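Local coordinates for transcriptional activator PlcR protein (Bacillus thuringiensis, PDB 3U3W) that activates transcription as a quorum-sensing virulence regulator, binding DNA through a helix-turn-helix domain and the signal peptide PapR through tetratricopeptide-like helical repeats, at residues Lys22-Asn27 with Ala53-Ile58; Asp80-Leu85 with Lys92-Lys97; Asn154-Asn159 with His189-Phe194. All blocks are in the same frame, centred on the assembly; numbering follows the deposited sequence.

Contact 1 (Lys22-Asn27 with Ala53-Ile58)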
loop_
_atom_site.group_PDB
_atom_site.type_symbol
_atom_site.label_atom_id
_atom_site.label_comp_id
_atom_site.label_asym_id
_atom_site.label_seq_id
_atom_site.Cartn_x
_atom_site.Cartn_y
_atom_site.Cartn_z
ATOM N N LYS A 22 23.006 22.977 11.365
ATOM C CA LYS A 22 23.791 22.342 12.414
ATOM C C LYS A 22 23.015 21.176 13.026
ATOM O O LYS A 22 23.551 20.070 13.175
ATOM C CB LYS A 22 24.188 23.357 13.497
ATOM C CG LYS A 22 25.064 22.771 14.608
ATOM C CD LYS A 22 26.396 22.252 14.066
ATOM C CE LYS A 22 27.062 21.254 15.019
ATOM N NZ LYS A 22 26.506 19.865 14.919
ATOM N N GLN A 23 21.750 21.428 13.360
ATOM C CA GLN A 23 20.906 20.418 13.991
ATOM C C GLN A 23 20.737 19.210 13.096
ATOM O O GLN A 23 20.823 18.063 13.545
ATOM C CB GLN A 23 19.535 20.997 14.320
ATOM C CG GLN A 23 19.554 22.000 15.455
ATOM C CD GLN A 23 18.165 22.468 15.827
ATOM O OE1 GLN A 23 17.682 23.482 15.316
ATOM N NE2 GLN A 23 17.508 21.730 16.723
ATOM N N LEU A 24 20.493 19.483 11.819
ATOM C CA LEU A 24 20.256 18.443 10.836
ATOM C C LEU A 24 21.508 17.609 10.628
ATOM O O LEU A 24 21.437 16.384 10.502
ATOM C CB LEU A 24 19.800 19.077 9.518
ATOM C CG LEU A 24 19.519 18.157 8.329
ATOM C CD1 LEU A 24 18.583 17.025 8.724
ATOM C CD2 LEU A 24 18.948 18.965 7.176
ATOM N N SER A 25 22.658 18.279 10.605
ATOM C CA SER A 25 23.932 17.624 10.307
ATOM C C SER A 25 24.441 16.672 11.400
ATOM O O SER A 25 25.330 15.858 11.145
ATOM C CB SER A 25 25.014 18.664 9.951
ATOM O OG SER A 25 25.411 19.448 11.068
ATOM N N GLU A 26 23.868 16.768 12.600
ATOM C CA GLU A 26 24.354 16.018 13.765
ATOM C C GLU A 26 24.443 14.503 13.568
ATOM O O GLU A 26 23.466 13.845 13.199
ATOM C CB GLU A 26 23.517 16.346 15.005
ATOM C CG GLU A 26 23.873 17.681 15.644
ATOM C CD GLU A 26 22.734 18.269 16.469
ATOM O OE1 GLU A 26 22.823 19.461 16.855
ATOM O OE2 GLU A 26 21.749 17.540 16.726
ATOM N N ASN A 27 25.628 13.960 13.827
ATOM C CA ASN A 27 25.865 12.522 13.741
ATOM C C ASN A 27 25.798 12.000 12.318
ATOM O O ASN A 27 25.958 10.797 12.073
ATOM C CB ASN A 27 24.893 11.751 14.640
ATOM C CG ASN A 27 25.134 12.019 16.114
ATOM O OD1 ASN A 27 26.086 11.497 16.702
ATOM N ND2 ASN A 27 24.278 12.845 16.717
ATOM N N ALA A 53 17.111 11.817 5.419
ATOM C CA ALA A 53 15.745 11.347 5.218
ATOM C C ALA A 53 15.126 10.839 6.514
ATOM O O ALA A 53 13.960 11.093 6.802
ATOM C CB ALA A 53 15.693 10.271 4.138
ATOM N N ALA A 54 15.916 10.121 7.296
ATOM C CA ALA A 54 15.445 9.614 8.573
ATOM C C ALA A 54 15.088 10.743 9.550
ATOM O O ALA A 54 13.974 10.792 10.086
ATOM C CB ALA A 54 16.483 8.679 9.179
ATOM N N LYS A 55 16.032 11.651 9.776
ATOM C CA LYS A 55 15.804 12.753 10.703
ATOM C C LYS A 55 14.619 13.632 10.285
ATOM O O LYS A 55 13.885 14.141 11.132
ATOM C CB LYS A 55 17.076 13.596 10.889
ATOM C CG LYS A 55 17.028 14.483 12.142
ATOM C CD LYS A 55 18.380 15.100 12.485
ATOM C CE LYS A 55 19.438 14.043 12.767
ATOM N NZ LYS A 55 20.740 14.664 13.162
ATOM N N LEU A 56 14.430 13.801 8.977
ATOM C CA LEU A 56 13.347 14.636 8.467
ATOM C C LEU A 56 12.050 13.839 8.299
ATOM O O LEU A 56 11.003 14.404 7.987
ATOM C CB LEU A 56 13.736 15.279 7.137
ATOM C CG LEU A 56 14.952 16.206 7.079
ATOM C CD1 LEU A 56 15.263 16.576 5.637
ATOM C CD2 LEU A 56 14.728 17.446 7.902
ATOM N N GLN A 57 12.125 12.529 8.520
ATOM C CA GLN A 57 10.964 11.649 8.381
ATOM C C GLN A 57 10.389 11.721 6.975
ATOM O O GLN A 57 9.219 12.019 6.782
ATOM C CB GLN A 57 9.890 11.970 9.426
ATOM C CG GLN A 57 10.361 11.774 10.880
ATOM C CD GLN A 57 9.290 12.117 11.922
ATOM O OE1 GLN A 57 9.243 13.238 12.438
ATOM N NE2 GLN A 57 8.434 11.146 12.238
ATOM N N ILE A 58 11.232 11.453 5.990
ATOM C CA ILE A 58 10.810 11.479 4.598
ATOM C C ILE A 58 11.216 10.173 3.930
ATOM O O ILE A 58 12.387 9.792 3.989
ATOM C CB ILE A 58 11.464 12.652 3.850
ATOM C CG1 ILE A 58 11.094 13.990 4.508
ATOM C CG2 ILE A 58 11.120 12.596 2.357
ATOM C CD1 ILE A 58 9.670 14.489 4.224
#
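In the helix-turn-helix domain of PlcR, the first helix of the DNA-reading motif, 21-25, is tied at its C-terminal end to the end of helix 46-56, and K55 does most of the work. Its CB points at the other helix, CG lies anti to the backbone N (chi1 -163°), and the chain runs out with one bend at chi3. That brings K55 NZ to three backbone oxygens, Q23 O, L24 O and E26 O, at the end of helix 21-25 and just beyond it; a long, flexible cation suits the place because it can donate to several acceptors. The shortest bond, 2.8 Å from K55 NZ to E26 O, lies in the carbonyl plane on a lone pair. K55 NZ meets L24 O at 3.2 Å from well above that carbonyl's plane, and the bond to Q23 O is weak. The positive charge is probably also stabilised by the partial negative charge at the C-terminal end of the helix. The carboxylate of E26 is near but not in contact, E26 OE2 standing 4.7 Å from K55 NZ.

Beside this polar grip L24 and L56 make an apolar contact. L24, its CG anti to the backbone N (chi1 179°), packs also on R14 of helix 4-16 and crosses L56 at about a right angle. The leucines meet methyl to methyl, L24 CD1 lying 4.0 Å from L56 CD2.

Contact 2 (Asp80-Leu85 with Lys92-Lys97)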
loop_
_atom_site.group_PDB
_atom_site.type_symbol
_atom_site.label_atom_id
_atom_site.label_comp_id
_atom_site.label_asym_id
_atom_site.label_seq_id
_atom_site.Cartn_x
_atom_site.Cartn_y
_atom_site.Cartn_z
ATOM N N ASP A 80 -2.964 9.727 -9.283
ATOM C CA ASP A 80 -3.951 9.118 -8.393
ATOM C C ASP A 80 -5.381 9.427 -8.806
ATOM O O ASP A 80 -6.283 8.629 -8.559
ATOM C CB ASP A 80 -3.738 9.580 -6.941
ATOM C CG ASP A 80 -2.461 9.026 -6.329
ATOM O OD1 ASP A 80 -1.909 8.027 -6.865
ATOM O OD2 ASP A 80 -2.016 9.596 -5.301
ATOM N N GLN A 81 -5.588 10.597 -9.408
ATOM C CA GLN A 81 -6.911 11.003 -9.871
ATOM C C GLN A 81 -7.332 10.122 -11.044
ATOM O O GLN A 81 -8.410 9.502 -11.041
ATOM C CB GLN A 81 -6.905 12.477 -10.287
ATOM C CG GLN A 81 -7.664 13.382 -9.341
ATOM C CD GLN A 81 -7.116 14.811 -9.285
ATOM O OE1 GLN A 81 -6.232 15.195 -10.060
ATOM N NE2 GLN A 81 -7.641 15.604 -8.353
ATOM N N VAL A 82 -6.452 10.054 -12.033
ATOM C CA VAL A 82 -6.683 9.262 -13.220
ATOM C C VAL A 82 -6.981 7.816 -12.797
ATOM O O VAL A 82 -7.966 7.209 -13.247
ATOM C CB VAL A 82 -5.463 9.350 -14.167
ATOM C CG1 VAL A 82 -5.552 8.314 -15.284
ATOM C CG2 VAL A 82 -5.339 10.755 -14.732
ATOM N N ILE A 83 -6.156 7.296 -11.889
ATOM C CA ILE A 83 -6.307 5.934 -11.400
ATOM C C ILE A 83 -7.680 5.708 -10.770
ATOM O O ILE A 83 -8.331 4.701 -11.025
ATOM C CB ILE A 83 -5.156 5.540 -10.462
ATOM C CG1 ILE A 83 -3.894 5.264 -11.284
ATOM C CG2 ILE A 83 -5.516 4.315 -9.625
ATOM C CD1 ILE A 83 -2.663 5.119 -10.441
ATOM N N MET A 84 -8.127 6.658 -9.963
ATOM C CA MET A 84 -9.438 6.554 -9.345
ATOM C C MET A 84 -10.529 6.546 -10.415
ATOM O O MET A 84 -11.402 5.686 -10.412
ATOM C CB MET A 84 -9.655 7.703 -8.358
ATOM C CG MET A 84 -11.040 7.726 -7.743
ATOM S SD MET A 84 -11.516 6.118 -7.092
ATOM C CE MET A 84 -10.279 5.888 -5.804
ATOM N N LEU A 85 -10.471 7.515 -11.325
ATOM C CA LEU A 85 -11.429 7.600 -12.431
ATOM C C LEU A 85 -11.469 6.316 -13.281
ATOM O O LEU A 85 -12.542 5.825 -13.625
ATOM C CB LEU A 85 -11.119 8.814 -13.319
ATOM C CG LEU A 85 -11.349 10.235 -12.772
ATOM C CD1 LEU A 85 -10.673 11.269 -13.662
ATOM C CD2 LEU A 85 -12.825 10.567 -12.602
ATOM N N LYS A 92 -14.610 9.078 -20.417
ATOM C CA LYS A 92 -14.751 10.421 -20.985
ATOM C C LYS A 92 -13.860 11.421 -20.235
ATOM O O LYS A 92 -13.009 12.093 -20.834
ATOM C CB LYS A 92 -16.211 10.888 -20.928
ATOM C CG LYS A 92 -16.811 11.277 -22.291
ATOM C CD LYS A 92 -15.969 12.332 -23.036
ATOM C CE LYS A 92 -16.566 12.680 -24.416
ATOM N NZ LYS A 92 -15.672 13.572 -25.233
ATOM N N GLU A 93 -14.043 11.501 -18.918
ATOM C CA GLU A 93 -13.268 12.443 -18.120
ATOM C C GLU A 93 -11.777 12.177 -18.202
ATOM O O GLU A 93 -10.989 13.101 -18.343
ATOM C CB GLU A 93 -13.726 12.427 -16.672
ATOM C CG GLU A 93 -15.145 11.971 -16.541
ATOM C CD GLU A 93 -15.733 12.327 -15.206
ATOM O OE1 GLU A 93 -15.154 13.210 -14.529
ATOM O OE2 GLU A 93 -16.769 11.725 -14.838
ATOM N N ILE A 94 -11.388 10.914 -18.107
ATOM C CA ILE A 94 -9.987 10.567 -18.270
ATOM C C ILE A 94 -9.457 11.097 -19.588
ATOM O O ILE A 94 -8.372 11.686 -19.658
ATOM C CB ILE A 94 -9.793 9.048 -18.221
ATOM C CG1 ILE A 94 -10.226 8.540 -16.840
ATOM C CG2 ILE A 94 -8.338 8.684 -18.585
ATOM C CD1 ILE A 94 -9.907 7.078 -16.550
ATOM N N TYR A 95 -10.233 10.866 -20.638
ATOM C CA TYR A 95 -9.868 11.285 -21.984
ATOM C C TYR A 95 -9.605 12.795 -22.060
ATOM O O TYR A 95 -8.576 13.241 -22.579
ATOM C CB TYR A 95 -10.971 10.867 -22.966
ATOM C CG TYR A 95 -10.724 11.284 -24.387
ATOM C CD1 TYR A 95 -9.912 10.520 -25.229
ATOM C CD2 TYR A 95 -11.304 12.443 -24.900
ATOM C CE1 TYR A 95 -9.683 10.897 -26.538
ATOM C CE2 TYR A 95 -11.088 12.825 -26.214
ATOM C CZ TYR A 95 -10.279 12.055 -27.022
ATOM O OH TYR A 95 -10.060 12.454 -28.313
ATOM N N ASN A 96 -10.539 13.579 -21.534
ATOM C CA ASN A 96 -10.378 15.034 -21.469
ATOM C C ASN A 96 -9.266 15.489 -20.530
ATOM O O ASN A 96 -8.434 16.330 -20.897
ATOM C CB ASN A 96 -11.689 15.703 -21.058
ATOM C CG ASN A 96 -12.758 15.584 -22.119
ATOM O OD1 ASN A 96 -12.465 15.632 -23.317
ATOM N ND2 ASN A 96 -14.004 15.423 -21.689
ATOM N N LYS A 97 -9.254 14.930 -19.323
ATOM C CA LYS A 97 -8.275 15.310 -18.307
ATOM C C LYS A 97 -6.847 15.059 -18.802
ATOM O O LYS A 97 -5.981 15.935 -18.740
ATOM C CB LYS A 97 -8.543 14.551 -17.004
ATOM C CG LYS A 97 -7.435 14.664 -15.958
ATOM C CD LYS A 97 -7.807 13.929 -14.676
ATOM C CE LYS A 97 -6.752 14.136 -13.596
ATOM N NZ LYS A 97 -6.631 15.583 -13.225
#
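Helices 72-87 and 91-102 run antiparallel as a helical hairpin in the tetratricopeptide-like C-terminal domain. Over the segments 80-85 and 92-97 their axes approach to 9.8 Å, with 156° between their directions, and the backbones come closest at V82 and I94. At this separation V82, L85, I94 and K97 fill most of the interface.

L85 and K97 both point their CB atoms at the opposite helix and have the largest buried surfaces. I94 has CG1 anti to its carbonyl carbon (chi1 -63°), which carries the ethyl branch across to L85: I94 CG1 packs 3.6 Å from L85 CB, while I94 CD1 reaches the backbone of the other helix, 3.8 Å from V82 O. Aliphatic V82 and I94 suit this buried side, where F114 and A122 of helix 109-125 cover them.

K97 is used mainly for its methylenes. With chi1 through chi3 all near anti, the chain stretches obliquely across V82 and L85, K97 CD lying 4.0 Å from both V82 CG2 and L85 CD1. A lysine suits such a border because its aliphatic shaft can stay in the interface while its ammonium reaches the more exposed edge. One turn earlier, E93 OE1 touches L85 CD2, while E93 OE2 forms a salt bridge with R90. At the far end of K97 the bend at chi4 (62°) turns the ammonium toward exposed Q81, and K97 NZ donates to Q81 OE1 at 3.2 Å, from above the amide carbonyl plane.

Contact 3 (Asn154-Asn159 with His189-Phe194)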
loop_
_atom_site.group_PDB
_atom_site.type_symbol
_atom_site.label_atom_id
_atom_site.label_comp_id
_atom_site.label_asym_id
_atom_site.label_seq_id
_atom_site.Cartn_x
_atom_site.Cartn_y
_atom_site.Cartn_z
ATOM N N ASN A 154 5.163 -0.811 -17.164
ATOM C CA ASN A 154 5.125 -1.723 -18.305
ATOM C C ASN A 154 4.166 -2.905 -18.118
ATOM O O ASN A 154 3.505 -3.328 -19.073
ATOM C CB ASN A 154 6.525 -2.256 -18.643
ATOM C CG ASN A 154 7.439 -1.187 -19.156
ATOM O OD1 ASN A 154 6.993 -0.166 -19.665
ATOM N ND2 ASN A 154 8.737 -1.408 -19.018
ATOM N N LEU A 155 4.115 -3.453 -16.904
ATOM C CA LEU A 155 3.197 -4.550 -16.622
ATOM C C LEU A 155 1.753 -4.065 -16.731
ATOM O O LEU A 155 0.894 -4.767 -17.257
ATOM C CB LEU A 155 3.488 -5.200 -15.260
ATOM C CG LEU A 155 4.877 -5.853 -15.179
ATOM C CD1 LEU A 155 5.093 -6.562 -13.864
ATOM C CD2 LEU A 155 5.092 -6.822 -16.324
ATOM N N TYR A 156 1.500 -2.845 -16.271
ATOM C CA TYR A 156 0.164 -2.271 -16.383
ATOM C C TYR A 156 -0.258 -2.119 -17.856
ATOM O O TYR A 156 -1.405 -2.374 -18.224
ATOM C CB TYR A 156 0.106 -0.917 -15.695
ATOM C CG TYR A 156 0.451 -0.926 -14.222
ATOM C CD1 TYR A 156 0.316 -2.077 -13.463
ATOM C CD2 TYR A 156 0.906 0.236 -13.587
ATOM C CE1 TYR A 156 0.631 -2.081 -12.099
ATOM C CE2 TYR A 156 1.221 0.246 -12.250
ATOM C CZ TYR A 156 1.081 -0.918 -11.501
ATOM O OH TYR A 156 1.391 -0.928 -10.158
ATOM N N ILE A 157 0.688 -1.710 -18.693
ATOM C CA ILE A 157 0.458 -1.603 -20.129
ATOM C C ILE A 157 0.213 -2.995 -20.770
ATOM O O ILE A 157 -0.697 -3.166 -21.594
ATOM C CB ILE A 157 1.612 -0.808 -20.804
ATOM C CG1 ILE A 157 1.597 0.645 -20.303
ATOM C CG2 ILE A 157 1.488 -0.827 -22.335
ATOM C CD1 ILE A 157 2.849 1.440 -20.630
ATOM N N GLU A 158 0.996 -3.992 -20.364
ATOM C CA GLU A 158 0.753 -5.354 -20.821
ATOM C C GLU A 158 -0.622 -5.872 -20.427
ATOM O O GLU A 158 -1.251 -6.620 -21.185
ATOM C CB GLU A 158 1.852 -6.293 -20.336
ATOM C CG GLU A 158 3.154 -6.101 -21.099
ATOM C CD GLU A 158 4.328 -6.764 -20.413
ATOM O OE1 GLU A 158 5.429 -6.173 -20.388
ATOM O OE2 GLU A 158 4.150 -7.880 -19.898
ATOM N N ASN A 159 -1.093 -5.475 -19.247
ATOM C CA ASN A 159 -2.392 -5.913 -18.787
ATOM C C ASN A 159 -3.473 -5.321 -19.675
ATOM O O ASN A 159 -4.370 -6.034 -20.100
ATOM C CB ASN A 159 -2.624 -5.573 -17.301
ATOM C CG ASN A 159 -4.079 -5.802 -16.867
ATOM O OD1 ASN A 159 -4.505 -6.921 -16.572
ATOM N ND2 ASN A 159 -4.845 -4.747 -16.864
ATOM N N HIS A 189 9.196 -7.418 -6.743
ATOM C CA HIS A 189 8.693 -7.183 -5.401
ATOM C C HIS A 189 7.164 -7.202 -5.374
ATOM O O HIS A 189 6.505 -7.007 -6.396
ATOM C CB HIS A 189 9.271 -5.876 -4.841
ATOM C CG HIS A 189 10.687 -6.012 -4.373
ATOM N ND1 HIS A 189 11.618 -6.783 -5.037
ATOM C CD2 HIS A 189 11.323 -5.502 -3.291
ATOM C CE1 HIS A 189 12.770 -6.733 -4.390
ATOM N NE2 HIS A 189 12.617 -5.964 -3.327
ATOM N N ASP A 190 6.605 -7.464 -4.203
ATOM C CA ASP A 190 5.170 -7.615 -4.078
ATOM C C ASP A 190 4.363 -6.384 -4.474
ATOM O O ASP A 190 4.583 -5.280 -3.979
ATOM C CB ASP A 190 4.804 -8.087 -2.669
ATOM C CG ASP A 190 5.385 -9.474 -2.347
ATOM O OD1 ASP A 190 5.738 -10.227 -3.305
ATOM O OD2 ASP A 190 5.495 -9.793 -1.136
ATOM N N ASN A 191 3.438 -6.613 -5.399
ATOM C CA ASN A 191 2.389 -5.673 -5.749
ATOM C C ASN A 191 1.126 -6.507 -5.830
ATOM O O ASN A 191 0.666 -6.862 -6.918
ATOM C CB ASN A 191 2.676 -5.029 -7.099
ATOM C CG ASN A 191 1.689 -3.921 -7.444
ATOM O OD1 ASN A 191 0.640 -3.759 -6.807
ATOM N ND2 ASN A 191 2.021 -3.157 -8.474
ATOM N N GLU A 192 0.577 -6.848 -4.671
ATOM C CA GLU A 192 -0.467 -7.861 -4.618
ATOM C C GLU A 192 -1.841 -7.381 -5.119
ATOM O O GLU A 192 -2.629 -8.182 -5.637
ATOM C CB GLU A 192 -0.524 -8.504 -3.228
ATOM C CG GLU A 192 0.844 -9.019 -2.780
ATOM C CD GLU A 192 0.772 -10.223 -1.859
ATOM O OE1 GLU A 192 0.627 -11.364 -2.369
ATOM O OE2 GLU A 192 0.881 -10.026 -0.626
ATOM N N GLU A 193 -2.120 -6.085 -4.996
ATOM C CA GLU A 193 -3.305 -5.528 -5.652
ATOM C C GLU A 193 -3.286 -5.755 -7.160
ATOM O O GLU A 193 -4.288 -6.184 -7.727
ATOM C CB GLU A 193 -3.491 -4.053 -5.345
ATOM C CG GLU A 193 -4.343 -3.795 -4.104
ATOM C CD GLU A 193 -4.225 -2.361 -3.612
ATOM O OE1 GLU A 193 -3.240 -1.673 -3.981
ATOM O OE2 GLU A 193 -5.122 -1.921 -2.857
ATOM N N PHE A 194 -2.146 -5.495 -7.803
ATOM C CA PHE A 194 -2.036 -5.742 -9.238
ATOM C C PHE A 194 -2.233 -7.227 -9.595
ATOM O O PHE A 194 -2.958 -7.552 -10.528
ATOM C CB PHE A 194 -0.718 -5.214 -9.814
ATOM C CG PHE A 194 -0.644 -5.308 -11.314
ATOM C CD1 PHE A 194 -1.645 -4.757 -12.106
ATOM C CD2 PHE A 194 0.416 -5.959 -11.932
ATOM C CE1 PHE A 194 -1.582 -4.851 -13.483
ATOM C CE2 PHE A 194 0.489 -6.065 -13.319
ATOM C CZ PHE A 194 -0.503 -5.513 -14.092
#
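Two aromatic rings and one asparagine join helix 153-167 to the start of helix 192-208. F194 has CG anti to its backbone N, which, with the CB bond aimed at helix 153-167, carries the ring across. Y156 turns CG anti to its carbonyl carbon and brings its ring edge over one face of F194. The stack is T-shaped, with planes at 74° and centroids of the Y156 and F194 rings 4.7 Å apart; Y156 CD1 sits 3.4 Å above the F194 plane, toward the rim. At the F194 ring, L155 CB packs on CE2 and N159 CB meets the edge at CZ, while I181 of helix 171-187 adds further packing.

Tyrosine suits its place because its hydroxyl reaches past the stack to N191, tip to tip. N191, with CG anti to its backbone N (chi1 -174°), donates from N191 ND2 to Y156 OH at 2.9 Å; the oxygen lies in the amide plane, but the bond is bent, 138° at the hydrogen. N159 has its amide bound to N201 and to the backbone of the bound peptide, so this packing borders the PapR site. N191 is the N-cap of helix 192-208, its OD1 accepting a weak capping bond from F194 N, and so opens a helix of the tetratricopeptide-like repeat domain.

In the fold
Contact 1 belongs to the helix-turn-helix domain and approaches the DNA, while contacts 2 and 3 lie in the peptide-binding helical domain, nearer the centre of the chain. Contact 3 is the buried one; contacts 1 and 2 each pair a buried apolar side with a more open polar edge. No helix is shared among them. Each lysine-bearing contact uses its cation differently, gripping backbone carbonyls in contact 1 and a side-chain amide in contact 2, whereas contact 3 relies on aromatic packing and a neutral hydrogen bond. Contacts 2 and 3 come within about 6 Å at their nearest atoms, and helix 109-125 packs on V82 and I94 of contact 2 and on N154 and I157 of segment 154-159.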